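Local coordinates for uncharacterized conserved protein YjbQ/UPF0047 family, ortholog yugU B.subtilis (Clostridium acetobutylicum, PDB 1VMH) that is of unknown function but belongs to the UPF0047 (YjbQ-like) family and forms a three-chain assembly in the crystal, at residues A[21-26]-A[128-134]; A[51-55]-A[106-110]. One frame throughout, in Å; residues are numbered along the deposited sequence.

Interaction 1: A[21-26]-A[128-134]; sequences LKTSND and FTEFDGP
Thr-23 and Glu-130 meet side chain to side chain where the two antiparallel sheets of the YjbQ-like fold come together. Strand 18-22 of one sheet ends here, and so does strand 124-130 of the other. Thr-23 lies nearly perpendicular to Glu-130. Thr-23 OG1 donates to Glu-130 OE2 at 2.7 Å and uses the anti lone pair of that oxygen. The Glu-130 chain leaves with CG anti to the backbone N (chi1 172°) and then bends at chi2, which turns the carboxylate back toward Thr-23. Asp-132 N donates to Glu-130 OE1 at 2.9 Å, coming in well out of the carboxylate plane. Arg-137 adds a salt bridge to Glu-130 OE1, so both oxygens of this buried carboxylate are held. Further along, Leu-21 and Phe-128 run past one another, pointing in opposite ways. Leu-21 CD1 lies over a face of the Phe-128 ring, 4.0 Å from its centroid, in a CH-pi contact. On the more exposed side, Pro-134 follows a cis peptide bond. Pro-134 CB lies against Thr-23 O at 3.1 Å. The two loops are joined by Gly-133 N, which donates to Asp-26 O at 2.9 Å, tilted 26° from the carbonyl plane.

Interaction 2: A[51-55]-A[106-110]; sequences VVFCP and GSSQQ
Val-52 and Gln-109 form the hydrogen-bonded pair at the middle of this contact between strands 48-53 and 108-114. Val-52 N donates to Gln-109 O at 2.9 Å, and Gln-109 N returns a bond to Val-52 O at 3.0 Å. The pairing runs on past the strand ends: Cys-54 N reaches Ser-107 O at 2.8 Å in an almost straight hydrogen bond (N-H...O 175°). The packing is tight where Val-52 O lies 3.0 Å from Ser-108 CA and 3.1 Å from Ser-108 CB. Beside it, Phe-53 and Ser-108 make a non-hydrogen-bonded pair. Phe-53 CG is anti to the backbone N (chi1 -173°), which lays the ring alongside the neighbouring strand. Ser-107 O stands 3.8 Å above one face of the Phe-53 ring, offset toward the rim. Ser-108 CB approaches the ring obliquely, 3.9 Å from Phe-53 CD2. On the other face of the sheet, Val-52 packs on Ile-61 and Val-139.

The solvent side is at Gln-109, which is partly exposed. Its chain bends away from Val-52, and Gln-109 NE2 bonds Ile-61 O. The Val-51 and Gln-110 end is buried but faces other subunits. Val-51 and Gln-110 project together from the same face, with Val-51 CG2 3.9 Å from Gln-110 OE1. The Gln-110 amide turns to the other chains: OE1 bonds Gln-110 of the second subunit, and NE2 bonds Gln-110 of the third. The arrangement is an antiparallel ladder in the five-stranded sheet of this YjbQ-like protein, with the face bearing Val-51, Phe-53, Ser-108 and Gln-110 packed largely against other subunits.

In the fold
Interaction 1 and interaction 2 have centres about 16 Å apart and touch directly. Phe-128 CE2 packs on Cys-54 SG at 3.8 Å, so the ring that Leu-21 covers also reaches the end of the strand pair of interaction 2. In sequence, 51-55 and 106-110 both fall between 21-26 and 128-134. Both contacts reach the five-stranded sheet, whose strand 136-143 lies between 18-22 and 48-53. Their settings differ. Interaction 2 is buried and adjoins two other subunits, whereas no other chain of the assembly touches interaction 1. The bound sodium ion lies about 7 Å from the Gln-109 side chain and about 10 Å from that of Phe-131.

Interaction 1: A[21-26]-A[128-134]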
loop_
_atom_site.group_PDB
_atom_site.type_symbol
_atom_site.label_atom_id
_atom_site.label_comp_id
_atom_site.label_asym_id
_atom_site.label_seq_id
_atom_site.Cartn_x
_atom_site.Cartn_y
_atom_site.Cartn_z
ATOM N N LEU A 21 -14.189 -13.006 -10.702
ATOM C CA LEU A 21 -14.473 -11.796 -11.476
ATOM C C LEU A 21 -13.992 -12.008 -12.876
ATOM O O LEU A 21 -12.881 -12.497 -13.058
ATOM C CB LEU A 21 -13.682 -10.605 -10.917
ATOM C CG LEU A 21 -13.773 -10.314 -9.432
ATOM C CD1 LEU A 21 -12.911 -9.110 -9.068
ATOM C CD2 LEU A 21 -15.245 -10.074 -9.038
ATOM N N LYS A 22 -14.803 -11.621 -13.864
ATOM C CA LYS A 22 -14.403 -11.613 -15.251
ATOM C C LYS A 22 -14.146 -10.163 -15.621
ATOM O O LYS A 22 -15.048 -9.330 -15.528
ATOM C CB LYS A 22 -15.532 -12.184 -16.126
ATOM N N THR A 23 -12.897 -9.831 -15.937
ATOM C CA THR A 23 -12.547 -8.477 -16.347
ATOM C C THR A 23 -12.697 -8.384 -17.861
ATOM O O THR A 23 -12.566 -9.389 -18.568
ATOM C CB THR A 23 -11.127 -8.070 -15.862
ATOM O OG1 THR A 23 -10.119 -8.861 -16.499
ATOM C CG2 THR A 23 -11.057 -8.263 -14.334
ATOM N N SER A 24 -12.952 -7.177 -18.351
ATOM C CA SER A 24 -13.355 -6.998 -19.751
ATOM C C SER A 24 -12.512 -6.023 -20.603
ATOM O O SER A 24 -12.678 -5.963 -21.815
ATOM C CB SER A 24 -14.849 -6.635 -19.822
ATOM O OG SER A 24 -15.129 -5.479 -19.075
ATOM N N ASN A 25 -11.605 -5.279 -19.981
ATOM C CA ASN A 25 -10.678 -4.387 -20.700
ATOM C C ASN A 25 -9.251 -4.655 -20.235
ATOM O O ASN A 25 -9.059 -5.277 -19.185
ATOM C CB ASN A 25 -11.032 -2.929 -20.407
ATOM C CG ASN A 25 -12.474 -2.590 -20.785
ATOM O OD1 ASN A 25 -12.988 -3.098 -21.787
ATOM N ND2 ASN A 25 -13.128 -1.738 -19.986
ATOM N N ASP A 26 -8.245 -4.153 -20.967
ATOM C CA ASP A 26 -6.867 -4.366 -20.529
ATOM C C ASP A 26 -6.631 -3.732 -19.168
ATOM O O ASP A 26 -5.999 -4.353 -18.331
ATOM C CB ASP A 26 -5.792 -3.918 -21.524
ATOM C CG ASP A 26 -5.892 -2.469 -21.905
ATOM O OD1 ASP A 26 -7.020 -1.951 -22.048
ATOM O OD2 ASP A 26 -4.815 -1.852 -22.088
ATOM N N PHE A 128 -11.086 -3.718 -7.209
ATOM C CA PHE A 128 -10.112 -4.562 -7.897
ATOM C C PHE A 128 -9.585 -3.777 -9.108
ATOM O O PHE A 128 -10.387 -3.298 -9.924
ATOM C CB PHE A 128 -10.822 -5.816 -8.389
ATOM C CG PHE A 128 -9.933 -6.841 -9.000
ATOM C CD1 PHE A 128 -9.571 -6.769 -10.305
ATOM C CD2 PHE A 128 -9.458 -7.912 -8.254
ATOM C CE1 PHE A 128 -8.735 -7.736 -10.878
ATOM C CE2 PHE A 128 -8.664 -8.874 -8.836
ATOM C CZ PHE A 128 -8.291 -8.777 -10.120
ATOM N N THR A 129 -8.256 -3.597 -9.214
ATOM C CA THR A 129 -7.635 -2.820 -10.273
ATOM C C THR A 129 -6.955 -3.791 -11.260
ATOM O O THR A 129 -5.854 -4.312 -11.005
ATOM C CB THR A 129 -6.618 -1.759 -9.746
ATOM O OG1 THR A 129 -5.539 -2.414 -9.067
ATOM C CG2 THR A 129 -7.300 -0.901 -8.662
ATOM N N GLU A 130 -7.614 -4.033 -12.393
ATOM C CA GLU A 130 -7.081 -4.885 -13.430
ATOM C C GLU A 130 -6.126 -4.089 -14.275
ATOM O O GLU A 130 -6.516 -3.044 -14.800
ATOM C CB GLU A 130 -8.230 -5.420 -14.287
ATOM C CG GLU A 130 -7.790 -6.188 -15.543
ATOM C CD GLU A 130 -7.117 -7.482 -15.169
ATOM O OE1 GLU A 130 -5.923 -7.460 -14.831
ATOM O OE2 GLU A 130 -7.775 -8.543 -15.224
ATOM N N PHE A 131 -4.918 -4.621 -14.494
ATOM C CA PHE A 131 -3.981 -4.041 -15.452
ATOM C C PHE A 131 -3.567 -4.920 -16.654
ATOM O O PHE A 131 -2.801 -4.454 -17.515
ATOM C CB PHE A 131 -2.753 -3.513 -14.729
ATOM C CG PHE A 131 -3.090 -2.447 -13.710
ATOM C CD1 PHE A 131 -3.618 -1.225 -14.114
ATOM C CD2 PHE A 131 -2.901 -2.684 -12.354
ATOM C CE1 PHE A 131 -3.923 -0.233 -13.184
ATOM C CE2 PHE A 131 -3.212 -1.700 -11.410
ATOM C CZ PHE A 131 -3.726 -0.503 -11.819
ATOM N N ASP A 132 -4.061 -6.151 -16.703
ATOM C CA ASP A 132 -3.788 -7.090 -17.819
ATOM C C ASP A 132 -4.992 -7.942 -18.169
ATOM O O ASP A 132 -4.897 -9.165 -18.255
ATOM C CB ASP A 132 -2.587 -7.979 -17.498
ATOM C CG ASP A 132 -2.080 -8.746 -18.722
ATOM O OD1 ASP A 132 -2.180 -8.232 -19.860
ATOM O OD2 ASP A 132 -1.556 -9.855 -18.511
ATOM N N GLY A 133 -6.139 -7.293 -18.354
ATOM C CA GLY A 133 -7.349 -8.017 -18.746
ATOM C C GLY A 133 -7.439 -8.127 -20.259
ATOM O O GLY A 133 -6.578 -7.623 -20.966
ATOM N N PRO A 134 -8.500 -8.767 -20.756
ATOM C CA PRO A 134 -9.598 -9.413 -20.033
ATOM C C PRO A 134 -9.195 -10.812 -19.563
ATOM O O PRO A 134 -8.601 -11.598 -20.317
ATOM C CB PRO A 134 -10.701 -9.479 -21.093
ATOM C CG PRO A 134 -9.967 -9.641 -22.354
ATOM C CD PRO A 134 -8.697 -8.853 -22.216
#

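Interaction 2: A[51-55]-A[106-110]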
loop_
_atom_site.group_PDB
_atom_site.type_symbol
_atom_site.label_atom_id
_atom_site.label_comp_id
_atom_site.label_asym_id
_atom_site.label_seq_id
_atom_site.Cartn_x
_atom_site.Cartn_y
_atom_site.Cartn_z
ATOM N N VAL A 51 -10.189 -7.937 5.190
ATOM C CA VAL A 51 -8.970 -7.925 4.390
ATOM C C VAL A 51 -9.307 -8.427 3.008
ATOM O O VAL A 51 -9.991 -9.460 2.902
ATOM C CB VAL A 51 -7.886 -8.844 5.037
ATOM C CG1 VAL A 51 -6.638 -8.868 4.162
ATOM C CG2 VAL A 51 -7.538 -8.359 6.439
ATOM N N VAL A 52 -8.920 -7.669 1.970
ATOM C CA VAL A 52 -9.235 -7.942 0.605
ATOM C C VAL A 52 -7.919 -8.136 -0.143
ATOM O O VAL A 52 -7.130 -7.214 -0.179
ATOM C CB VAL A 52 -10.010 -6.763 -0.029
ATOM C CG1 VAL A 52 -10.401 -7.053 -1.453
ATOM C CG2 VAL A 52 -11.253 -6.438 0.806
ATOM N N PHE A 53 -7.663 -9.315 -0.670
ATOM C CA PHE A 53 -6.347 -9.692 -1.230
ATOM C C PHE A 53 -6.469 -10.131 -2.706
ATOM O O PHE A 53 -7.369 -10.938 -3.056
ATOM C CB PHE A 53 -5.738 -10.845 -0.413
ATOM C CG PHE A 53 -4.315 -11.205 -0.795
ATOM C CD1 PHE A 53 -4.064 -12.121 -1.816
ATOM C CD2 PHE A 53 -3.239 -10.642 -0.133
ATOM C CE1 PHE A 53 -2.763 -12.436 -2.147
ATOM C CE2 PHE A 53 -1.956 -10.954 -0.492
ATOM C CZ PHE A 53 -1.722 -11.814 -1.497
ATOM N N CYS A 54 -5.555 -9.628 -3.550
ATOM C CA CYS A 54 -5.514 -9.996 -4.941
ATOM C C CYS A 54 -4.383 -10.974 -5.198
ATOM O O CYS A 54 -3.200 -10.598 -5.064
ATOM C CB CYS A 54 -5.334 -8.752 -5.793
ATOM S SG CYS A 54 -5.150 -9.098 -7.506
ATOM N N PRO A 55 -4.692 -12.210 -5.588
ATOM C CA PRO A 55 -3.627 -13.208 -5.833
ATOM C C PRO A 55 -2.933 -13.095 -7.189
ATOM O O PRO A 55 -2.098 -13.980 -7.521
ATOM C CB PRO A 55 -4.385 -14.531 -5.735
ATOM C CG PRO A 55 -5.741 -14.188 -6.279
ATOM C CD PRO A 55 -6.034 -12.782 -5.801
ATOM N N GLY A 106 -1.144 -1.910 -4.745
ATOM C CA GLY A 106 -1.079 -2.823 -3.644
ATOM C C GLY A 106 -1.770 -4.149 -3.887
ATOM O O GLY A 106 -2.716 -4.261 -4.662
ATOM N N SER A 107 -1.266 -5.167 -3.185
ATOM C CA SER A 107 -1.789 -6.528 -3.260
ATOM C C SER A 107 -2.994 -6.754 -2.354
ATOM O O SER A 107 -3.756 -7.685 -2.601
ATOM C CB SER A 107 -0.674 -7.528 -2.907
ATOM O OG SER A 107 -0.108 -7.229 -1.620
ATOM N N SER A 108 -3.231 -5.873 -1.392
ATOM C CA SER A 108 -4.387 -5.977 -0.507
ATOM C C SER A 108 -4.731 -4.628 0.058
ATOM O O SER A 108 -3.923 -3.687 0.058
ATOM C CB SER A 108 -4.109 -6.953 0.639
ATOM O OG SER A 108 -3.188 -6.400 1.574
ATOM N N GLN A 109 -5.964 -4.523 0.512
ATOM C CA GLN A 109 -6.358 -3.428 1.354
ATOM C C GLN A 109 -7.204 -3.989 2.502
ATOM O O GLN A 109 -7.770 -5.103 2.448
ATOM C CB GLN A 109 -7.105 -2.345 0.587
ATOM C CG GLN A 109 -6.346 -1.777 -0.605
ATOM C CD GLN A 109 -5.101 -1.033 -0.244
ATOM O OE1 GLN A 109 -4.905 -0.630 0.906
ATOM N NE2 GLN A 109 -4.244 -0.792 -1.250
ATOM N N GLN A 110 -7.380 -3.163 3.525
ATOM C CA GLN A 110 -8.177 -3.558 4.684
ATOM C C GLN A 110 -9.068 -2.419 5.128
ATOM O O GLN A 110 -8.748 -1.234 4.934
ATOM C CB GLN A 110 -7.353 -4.185 5.795
ATOM C CG GLN A 110 -6.366 -3.319 6.446
ATOM C CD GLN A 110 -5.645 -4.061 7.585
ATOM O OE1 GLN A 110 -6.107 -5.127 8.116
ATOM N NE2 GLN A 110 -4.503 -3.542 7.923
#